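Putative dehydrogenase (Pseudomonas fluorescens, PDB 6UUG) acts as the monooxygenase component MsuC of a two-component, flavin-dependent system that oxidises methanesulfinate in bacterial sulfur assimilation. Local coordinates at residues P32-T46 / E60-L72. Residues are numbered along the deposited sequence; the frame is centred on the assembly and turned at random.
Sequences PLQTARQLAAEFALT and ERDALRDSGLLAL
In the antiparallel helix pair that opens the N-terminal domain of this acyl-CoA dehydrogenase-type fold, Leu39 and Leu69 meet tip to tip, CD1 to CD1 at 3.9 Å. The same Leu39 CD1 rests on Ser67 CB at 3.8 Å and also touches Leu64 CD2, while its other branch, CD2, lies against Ala63 CB; with CG anti to the carbonyl carbon (chi1 -78°), the fork of Leu39 straddles this face of helix 58-67. The axes run 166° apart in direction and approach to 11.3 Å, a spacing filled largely by side chains. Further along, Phe43 and Glu60 run alongside one another in opposing senses: the methylene Glu60 CG lies 3.6 Å from Phe43 CD1, approached obliquely, and Ala63 CB and Leu64 CD2 sit at the ring edge. Because Glu60 bends at chi2, its carboxylate turns toward Thr46, whose OG1 is hydrogen-bonded with Arg50 NE.

Such a helical hairpin is in keeping with the all-helical N-terminal domain of the family, and helices 85-96 and 100-119 pack on it through Ala36, Phe43, Leu64 and Leu69. Gly68 is the first residue to leave helical angles; at its backbone angles, with positive phi, a CB would be jammed against the carbonyl O of Ser67, which calls for glycine. There Ser67 OG donates to Leu64 O (2.6 Å), tilted from the carbonyl plane, and accepts a nearly straight bond (167°) from Leu69 N at 3.0 Å, forming an ST turn. With an alanine here the CB contact to Leu39 would stay, but Leu69 N would probably lose its acceptor and the turn be held less firmly. Past it, Leu69 CD1 reaches Thr35 CG2, and Pro32 CB packs on Leu72 CD1 at 3.6 Å.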
ATOM      1  N   PRO A  32     -22.689 -24.132  22.549  1.00 43.24           N
ATOM      2  CA  PRO A  32     -21.716 -23.155  23.076  1.00 41.70           C
ATOM      3  C   PRO A  32     -21.635 -21.873  22.263  1.00 36.88           C
ATOM      4  O   PRO A  32     -21.513 -20.792  22.856  1.00 39.92           O
ATOM      5  CB  PRO A  32     -20.393 -23.937  23.055  1.00 39.55           C
ATOM      6  CG  PRO A  32     -20.821 -25.364  23.221  1.00 43.52           C
ATOM      7  CD  PRO A  32     -22.103 -25.479  22.434  1.00 44.68           C
ATOM      8  N   LEU A  33     -21.691 -21.953  20.926  1.00 37.36           N
ATOM      9  CA  LEU A  33     -21.664 -20.734  20.124  1.00 38.43           C
ATOM     10  C   LEU A  33     -22.879 -19.865  20.412  1.00 41.70           C
ATOM     11  O   LEU A  33     -22.752 -18.648  20.578  1.00 39.16           O
ATOM     12  CB  LEU A  33     -21.588 -21.064  18.631  1.00 37.58           C
ATOM     13  CG  LEU A  33     -21.508 -19.841  17.712  1.00 42.19           C
ATOM     14  CD1 LEU A  33     -20.240 -19.075  18.003  1.00 42.75           C
ATOM     15  CD2 LEU A  33     -21.578 -20.210  16.226  1.00 48.29           C
ATOM     16  N   GLN A  34     -24.071 -20.472  20.473  1.00 41.04           N
ATOM     17  CA  GLN A  34     -25.266 -19.702  20.807  1.00 38.66           C
ATOM     18  C   GLN A  34     -25.148 -19.066  22.187  1.00 37.21           C
ATOM     19  O   GLN A  34     -25.524 -17.906  22.375  1.00 37.08           O
ATOM     20  CB  GLN A  34     -26.509 -20.597  20.716  1.00 41.54           C
ATOM     21  CG  GLN A  34     -26.808 -21.076  19.288  1.00 43.43           C
ATOM     22  CD  GLN A  34     -27.655 -22.357  19.226  1.00 52.79           C
ATOM     23  OE1 GLN A  34     -28.046 -22.916  20.254  1.00 45.79           O
ATOM     24  NE2 GLN A  34     -27.932 -22.825  18.006  1.00 59.70           N
ATOM     25  N   THR A  35     -24.637 -19.815  23.168  1.00 37.65           N
ATOM     26  CA  THR A  35     -24.426 -19.255  24.501  1.00 38.64           C
ATOM     27  C   THR A  35     -23.451 -18.083  24.460  1.00 37.49           C
ATOM     28  O   THR A  35     -23.683 -17.048  25.097  1.00 38.43           O
ATOM     29  CB  THR A  35     -23.908 -20.336  25.450  1.00 42.96           C
ATOM     30  OG1 THR A  35     -24.890 -21.372  25.588  1.00 40.44           O
ATOM     31  CG2 THR A  35     -23.593 -19.754  26.812  1.00 39.61           C
ATOM     32  N   ALA A  36     -22.349 -18.236  23.725  1.00 36.85           N
ATOM     33  CA  ALA A  36     -21.382 -17.147  23.600  1.00 34.25           C
ATOM     34  C   ALA A  36     -21.996 -15.924  22.930  1.00 35.44           C
ATOM     35  O   ALA A  36     -21.742 -14.790  23.353  1.00 36.68           O
ATOM     36  CB  ALA A  36     -20.151 -17.630  22.825  1.00 37.30           C
ATOM     37  N   ARG A  37     -22.809 -16.126  21.886  1.00 36.52           N
ATOM     38  CA  ARG A  37     -23.371 -14.983  21.172  1.00 38.69           C
ATOM     39  C   ARG A  37     -24.369 -14.234  22.048  1.00 39.01           C
ATOM     40  O   ARG A  37     -24.463 -13.002  21.989  1.00 39.58           O
ATOM     41  CB  ARG A  37     -24.024 -15.435  19.866  1.00 39.50           C
ATOM     42  CG  ARG A  37     -23.035 -15.926  18.821  1.00 42.15           C
ATOM     43  CD  ARG A  37     -23.673 -16.884  17.818  1.00 53.12           C
ATOM     44  NE  ARG A  37     -24.345 -16.198  16.720  1.00 53.37           N
ATOM     45  N   GLN A  38     -25.112 -14.972  22.872  1.00 38.52           N
ATOM     46  CA  GLN A  38     -26.010 -14.359  23.841  1.00 40.93           C
ATOM     47  C   GLN A  38     -25.233 -13.544  24.867  1.00 38.34           C
ATOM     48  O   GLN A  38     -25.607 -12.412  25.185  1.00 41.43           O
ATOM     49  CB  GLN A  38     -26.833 -15.463  24.502  1.00 47.19           C
ATOM     50  CG  GLN A  38     -27.761 -15.061  25.605  1.00 53.41           C
ATOM     51  CD  GLN A  38     -28.594 -16.245  26.046  1.00 53.03           C
ATOM     52  OE1 GLN A  38     -29.610 -16.562  25.428  1.00 65.94           O
ATOM     53  NE2 GLN A  38     -28.145 -16.936  27.088  1.00 55.64           N
ATOM     54  N   LEU A  39     -24.150 -14.116  25.406  1.00 36.35           N
ATOM     55  CA  LEU A  39     -23.292 -13.385  26.332  1.00 35.78           C
ATOM     56  C   LEU A  39     -22.690 -12.158  25.666  1.00 37.69           C
ATOM     57  O   LEU A  39     -22.626 -11.079  26.269  1.00 38.91           O
ATOM     58  CB  LEU A  39     -22.161 -14.287  26.837  1.00 37.54           C
ATOM     59  CG  LEU A  39     -22.397 -15.329  27.918  1.00 45.80           C
ATOM     60  CD1 LEU A  39     -21.113 -16.111  28.111  1.00 42.43           C
ATOM     61  CD2 LEU A  39     -22.803 -14.635  29.203  1.00 46.29           C
ATOM     62  N   ALA A  40     -22.200 -12.326  24.434  1.00 37.65           N
ATOM     63  CA  ALA A  40     -21.610 -11.211  23.699  1.00 36.29           C
ATOM     64  C   ALA A  40     -22.589 -10.048  23.582  1.00 36.76           C
ATOM     65  O   ALA A  40     -22.198  -8.883  23.713  1.00 41.05           O
ATOM     66  CB  ALA A  40     -21.165 -11.685  22.313  1.00 36.89           C
ATOM     67  N   ALA A  41     -23.867 -10.346  23.332  1.00 38.40           N
ATOM     68  CA  ALA A  41     -24.876  -9.289  23.275  1.00 44.23           C
ATOM     69  C   ALA A  41     -24.965  -8.535  24.600  1.00 43.40           C
ATOM     70  O   ALA A  41     -25.063  -7.299  24.618  1.00 45.15           O
ATOM     71  CB  ALA A  41     -26.234  -9.885  22.895  1.00 45.02           C
ATOM     72  N   GLU A  42     -24.932  -9.260  25.722  1.00 41.29           N
ATOM     73  CA  GLU A  42     -24.949  -8.605  27.026  1.00 40.96           C
ATOM     74  C   GLU A  42     -23.665  -7.815  27.257  1.00 43.07           C
ATOM     75  O   GLU A  42     -23.709  -6.684  27.759  1.00 42.58           O
ATOM     76  CB  GLU A  42     -25.152  -9.639  28.140  1.00 41.34           C
ATOM     77  CG  GLU A  42     -26.480 -10.368  28.069  1.00 46.52           C
ATOM     78  N   PHE A  43     -22.514  -8.391  26.889  1.00 37.71           N
ATOM     79  CA  PHE A  43     -21.255  -7.667  27.032  1.00 41.71           C
ATOM     80  C   PHE A  43     -21.273  -6.374  26.224  1.00 39.36           C
ATOM     81  O   PHE A  43     -20.762  -5.345  26.678  1.00 45.22           O
ATOM     82  CB  PHE A  43     -20.076  -8.542  26.590  1.00 40.57           C
ATOM     83  CG  PHE A  43     -19.831  -9.747  27.463  1.00 41.86           C
ATOM     84  CD1 PHE A  43     -20.361  -9.827  28.747  1.00 41.60           C
ATOM     85  CD2 PHE A  43     -19.051 -10.792  26.998  1.00 40.46           C
ATOM     86  CE1 PHE A  43     -20.129 -10.929  29.538  1.00 42.59           C
ATOM     87  CE2 PHE A  43     -18.818 -11.907  27.787  1.00 42.07           C
ATOM     88  CZ  PHE A  43     -19.351 -11.973  29.056  1.00 40.10           C
ATOM     89  N   ALA A  44     -21.863  -6.407  25.025  1.00 40.92           N
ATOM     90  CA  ALA A  44     -21.834  -5.239  24.147  1.00 41.59           C
ATOM     91  C   ALA A  44     -22.518  -4.036  24.781  1.00 46.09           C
ATOM     92  O   ALA A  44     -22.186  -2.892  24.453  1.00 42.65           O
ATOM     93  CB  ALA A  44     -22.495  -5.562  22.807  1.00 42.95           C
ATOM     94  N   LEU A  45     -23.462  -4.271  25.694  1.00 44.24           N
ATOM     95  CA  LEU A  45     -24.205  -3.168  26.294  1.00 48.63           C
ATOM     96  C   LEU A  45     -23.322  -2.270  27.152  1.00 48.59           C
ATOM     97  O   LEU A  45     -23.586  -1.065  27.253  1.00 51.48           O
ATOM     98  CB  LEU A  45     -25.362  -3.718  27.118  1.00 44.83           C
ATOM     99  CG  LEU A  45     -26.422  -4.485  26.329  1.00 45.42           C
ATOM    100  CD1 LEU A  45     -27.493  -4.998  27.274  1.00 55.15           C
ATOM    101  CD2 LEU A  45     -27.036  -3.602  25.264  1.00 52.70           C
ATOM    102  N   THR A  46     -22.281  -2.822  27.775  1.00 44.15           N
ATOM    103  CA  THR A  46     -21.385  -2.065  28.642  1.00 48.06           C
ATOM    104  C   THR A  46     -19.961  -1.969  28.107  1.00 42.86           C
ATOM    105  O   THR A  46     -19.091  -1.439  28.804  1.00 43.29           O
ATOM    106  CB  THR A  46     -21.349  -2.696  30.039  1.00 50.84           C
ATOM    107  OG1 THR A  46     -20.822  -4.028  29.942  1.00 50.79           O
ATOM    108  CG2 THR A  46     -22.744  -2.764  30.641  1.00 55.62           C
ATOM    109  N   GLU A  60     -18.539  -9.546  34.238  1.00 44.30           N
ATOM    110  CA  GLU A  60     -18.451 -10.321  33.004  1.00 39.83           C
ATOM    111  C   GLU A  60     -17.731 -11.646  33.234  1.00 39.66           C
ATOM    112  O   GLU A  60     -18.103 -12.669  32.649  1.00 37.75           O
ATOM    113  CB  GLU A  60     -17.746  -9.498  31.920  1.00 44.11           C
ATOM    114  CG  GLU A  60     -18.537  -8.287  31.422  1.00 44.73           C
ATOM    115  CD  GLU A  60     -18.727  -7.196  32.479  1.00 50.09           C
ATOM    116  OE1 GLU A  60     -17.815  -6.995  33.317  1.00 50.44           O
ATOM    117  OE2 GLU A  60     -19.798  -6.546  32.475  1.00 51.62           O
ATOM    118  N   ARG A  61     -16.702 -11.646  34.080  1.00 39.55           N
ATOM    119  CA  ARG A  61     -16.004 -12.888  34.389  1.00 39.80           C
ATOM    120  C   ARG A  61     -16.915 -13.853  35.138  1.00 42.79           C
ATOM    121  O   ARG A  61     -16.887 -15.062  34.887  1.00 37.24           O
ATOM    122  CB  ARG A  61     -14.735 -12.593  35.192  1.00 38.63           C
ATOM    123  CG  ARG A  61     -13.678 -11.790  34.413  1.00 42.70           C
ATOM    124  CD  ARG A  61     -12.515 -11.350  35.297  1.00 41.25           C
ATOM    125  NE  ARG A  61     -11.811 -12.499  35.849  1.00 40.31           N
ATOM    126  CZ  ARG A  61     -10.782 -13.105  35.264  1.00 41.41           C
ATOM    127  NH1 ARG A  61     -10.308 -12.666  34.096  1.00 39.34           N
ATOM    128  NH2 ARG A  61     -10.226 -14.157  35.848  1.00 40.76           N
ATOM    129  N   ASP A  62     -17.750 -13.336  36.051  1.00 38.99           N
ATOM    130  CA  ASP A  62     -18.712 -14.210  36.725  1.00 43.54           C
ATOM    131  C   ASP A  62     -19.749 -14.750  35.743  1.00 42.40           C
ATOM    132  O   ASP A  62     -20.186 -15.900  35.863  1.00 39.85           O
ATOM    133  CB  ASP A  62     -19.404 -13.465  37.873  1.00 48.40           C
ATOM    134  CG  ASP A  62     -18.502 -13.278  39.087  1.00 49.88           C
ATOM    135  OD1 ASP A  62     -17.477 -13.990  39.203  1.00 48.69           O
ATOM    136  OD2 ASP A  62     -18.828 -12.413  39.928  1.00 52.66           O
ATOM    137  N   ALA A  63     -20.156 -13.934  34.768  1.00 39.57           N
ATOM    138  CA  ALA A  63     -21.073 -14.413  33.738  1.00 40.71           C
ATOM    139  C   ALA A  63     -20.462 -15.561  32.942  1.00 39.47           C
ATOM    140  O   ALA A  63     -21.170 -16.489  32.541  1.00 39.82           O
ATOM    141  CB  ALA A  63     -21.469 -13.264  32.812  1.00 39.75           C
ATOM    142  N   LEU A  64     -19.151 -15.509  32.693  1.00 40.58           N
ATOM    143  CA  LEU A  64     -18.463 -16.646  32.083  1.00 35.97           C
ATOM    144  C   LEU A  64     -18.483 -17.864  33.000  1.00 39.83           C
ATOM    145  O   LEU A  64     -18.724 -18.988  32.541  1.00 38.74           O
ATOM    146  CB  LEU A  64     -17.021 -16.261  31.727  1.00 39.99           C
ATOM    147  CG  LEU A  64     -16.868 -15.279  30.561  1.00 37.56           C
ATOM    148  CD1 LEU A  64     -15.396 -14.889  30.402  1.00 35.69           C
ATOM    149  CD2 LEU A  64     -17.381 -15.895  29.285  1.00 38.79           C
ATOM    150  N   ARG A  65     -18.234 -17.665  34.297  1.00 38.94           N
ATOM    151  CA  ARG A  65     -18.307 -18.773  35.250  1.00 39.25           C
ATOM    152  C   ARG A  65     -19.658 -19.477  35.186  1.00 38.09           C
ATOM    153  O   ARG A  65     -19.729 -20.707  35.085  1.00 42.84           O
ATOM    154  CB  ARG A  65     -18.040 -18.268  36.668  1.00 41.85           C
ATOM    155  CG  ARG A  65     -16.592 -17.958  36.956  1.00 40.00           C
ATOM    156  CD  ARG A  65     -16.405 -17.437  38.366  1.00 42.74           C
ATOM    157  NE  ARG A  65     -14.983 -17.334  38.664  1.00 40.34           N
ATOM    158  CZ  ARG A  65     -14.259 -16.228  38.525  1.00 44.54           C
ATOM    159  NH1 ARG A  65     -14.824 -15.092  38.132  1.00 41.24           N
ATOM    160  NH2 ARG A  65     -12.961 -16.255  38.802  1.00 42.58           N
ATOM    161  N   ASP A  66     -20.745 -18.703  35.202  1.00 43.65           N
ATOM    162  CA  ASP A  66     -22.085 -19.279  35.208  1.00 42.68           C
ATOM    163  C   ASP A  66     -22.474 -19.897  33.870  1.00 47.01           C
ATOM    164  O   ASP A  66     -23.359 -20.754  33.837  1.00 43.48           O
ATOM    165  CB  ASP A  66     -23.093 -18.205  35.614  1.00 45.64           C
ATOM    166  CG  ASP A  66     -22.870 -17.708  37.035  1.00 49.94           C
ATOM    167  OD1 ASP A  66     -22.202 -18.424  37.816  1.00 50.15           O
ATOM    168  OD2 ASP A  66     -23.358 -16.608  37.367  1.00 53.77           O
ATOM    169  N   SER A  67     -21.823 -19.499  32.771  1.00 41.04           N
ATOM    170  CA  SER A  67     -22.213 -19.959  31.438  1.00 38.28           C
ATOM    171  C   SER A  67     -21.855 -21.414  31.170  1.00 35.88           C
ATOM    172  O   SER A  67     -22.431 -22.023  30.259  1.00 39.97           O
ATOM    173  CB  SER A  67     -21.536 -19.098  30.368  1.00 38.66           C
ATOM    174  OG  SER A  67     -20.136 -19.360  30.347  1.00 37.27           O
ATOM    175  N   GLY A  68     -20.904 -21.971  31.911  1.00 34.50           N
ATOM    176  CA  GLY A  68     -20.338 -23.260  31.593  1.00 39.05           C
ATOM    177  C   GLY A  68     -19.164 -23.229  30.636  1.00 37.60           C
ATOM    178  O   GLY A  68     -18.460 -24.239  30.511  1.00 34.59           O
ATOM    179  N   LEU A  69     -18.921 -22.102  29.966  1.00 35.77           N
ATOM    180  CA  LEU A  69     -17.931 -22.093  28.892  1.00 33.28           C
ATOM    181  C   LEU A  69     -16.492 -22.175  29.397  1.00 34.34           C
ATOM    182  O   LEU A  69     -15.585 -22.372  28.580  1.00 34.37           O
ATOM    183  CB  LEU A  69     -18.114 -20.851  28.010  1.00 36.32           C
ATOM    184  CG  LEU A  69     -19.454 -20.725  27.268  1.00 35.89           C
ATOM    185  CD1 LEU A  69     -19.608 -19.345  26.598  1.00 35.95           C
ATOM    186  CD2 LEU A  69     -19.645 -21.829  26.237  1.00 38.72           C
ATOM    187  N   LEU A  70     -16.241 -22.035  30.702  1.00 33.52           N
ATOM    188  CA  LEU A  70     -14.876 -22.280  31.169  1.00 33.78           C
ATOM    189  C   LEU A  70     -14.479 -23.745  31.049  1.00 31.73           C
ATOM    190  O   LEU A  70     -13.288 -24.063  31.140  1.00 32.13           O
ATOM    191  CB  LEU A  70     -14.696 -21.804  32.608  1.00 32.68           C
ATOM    192  CG  LEU A  70     -14.810 -20.299  32.852  1.00 33.07           C
ATOM    193  CD1 LEU A  70     -14.501 -19.977  34.311  1.00 35.07           C
ATOM    194  CD2 LEU A  70     -13.886 -19.491  31.917  1.00 32.90           C
ATOM    195  N   ALA A  71     -15.436 -24.640  30.819  1.00 36.73           N
ATOM    196  CA  ALA A  71     -15.155 -26.051  30.593  1.00 32.09           C
ATOM    197  C   ALA A  71     -15.267 -26.424  29.117  1.00 33.11           C
ATOM    198  O   ALA A  71     -15.336 -27.610  28.785  1.00 35.15           O
ATOM    199  CB  ALA A  71     -16.098 -26.921  31.436  1.00 34.10           C
ATOM    200  N   LEU A  72     -15.273 -25.427  28.226  1.00 33.65           N
ATOM    201  CA  LEU A  72     -15.528 -25.693  26.812  1.00 34.17           C
ATOM    202  C   LEU A  72     -14.499 -26.653  26.223  1.00 28.05           C
ATOM    203  O   LEU A  72     -14.851 -27.564  25.459  1.00 31.40           O
ATOM    204  CB  LEU A  72     -15.538 -24.369  26.037  1.00 34.00           C
ATOM    205  CG  LEU A  72     -15.846 -24.423  24.539  1.00 32.18           C
ATOM    206  CD1 LEU A  72     -17.200 -25.089  24.323  1.00 31.55           C
ATOM    207  CD2 LEU A  72     -15.860 -23.000  23.947  1.00 30.84           C
TER
HETATM  208  O   HOH W   1     -21.697  -6.968  31.053  1.00 56.47           O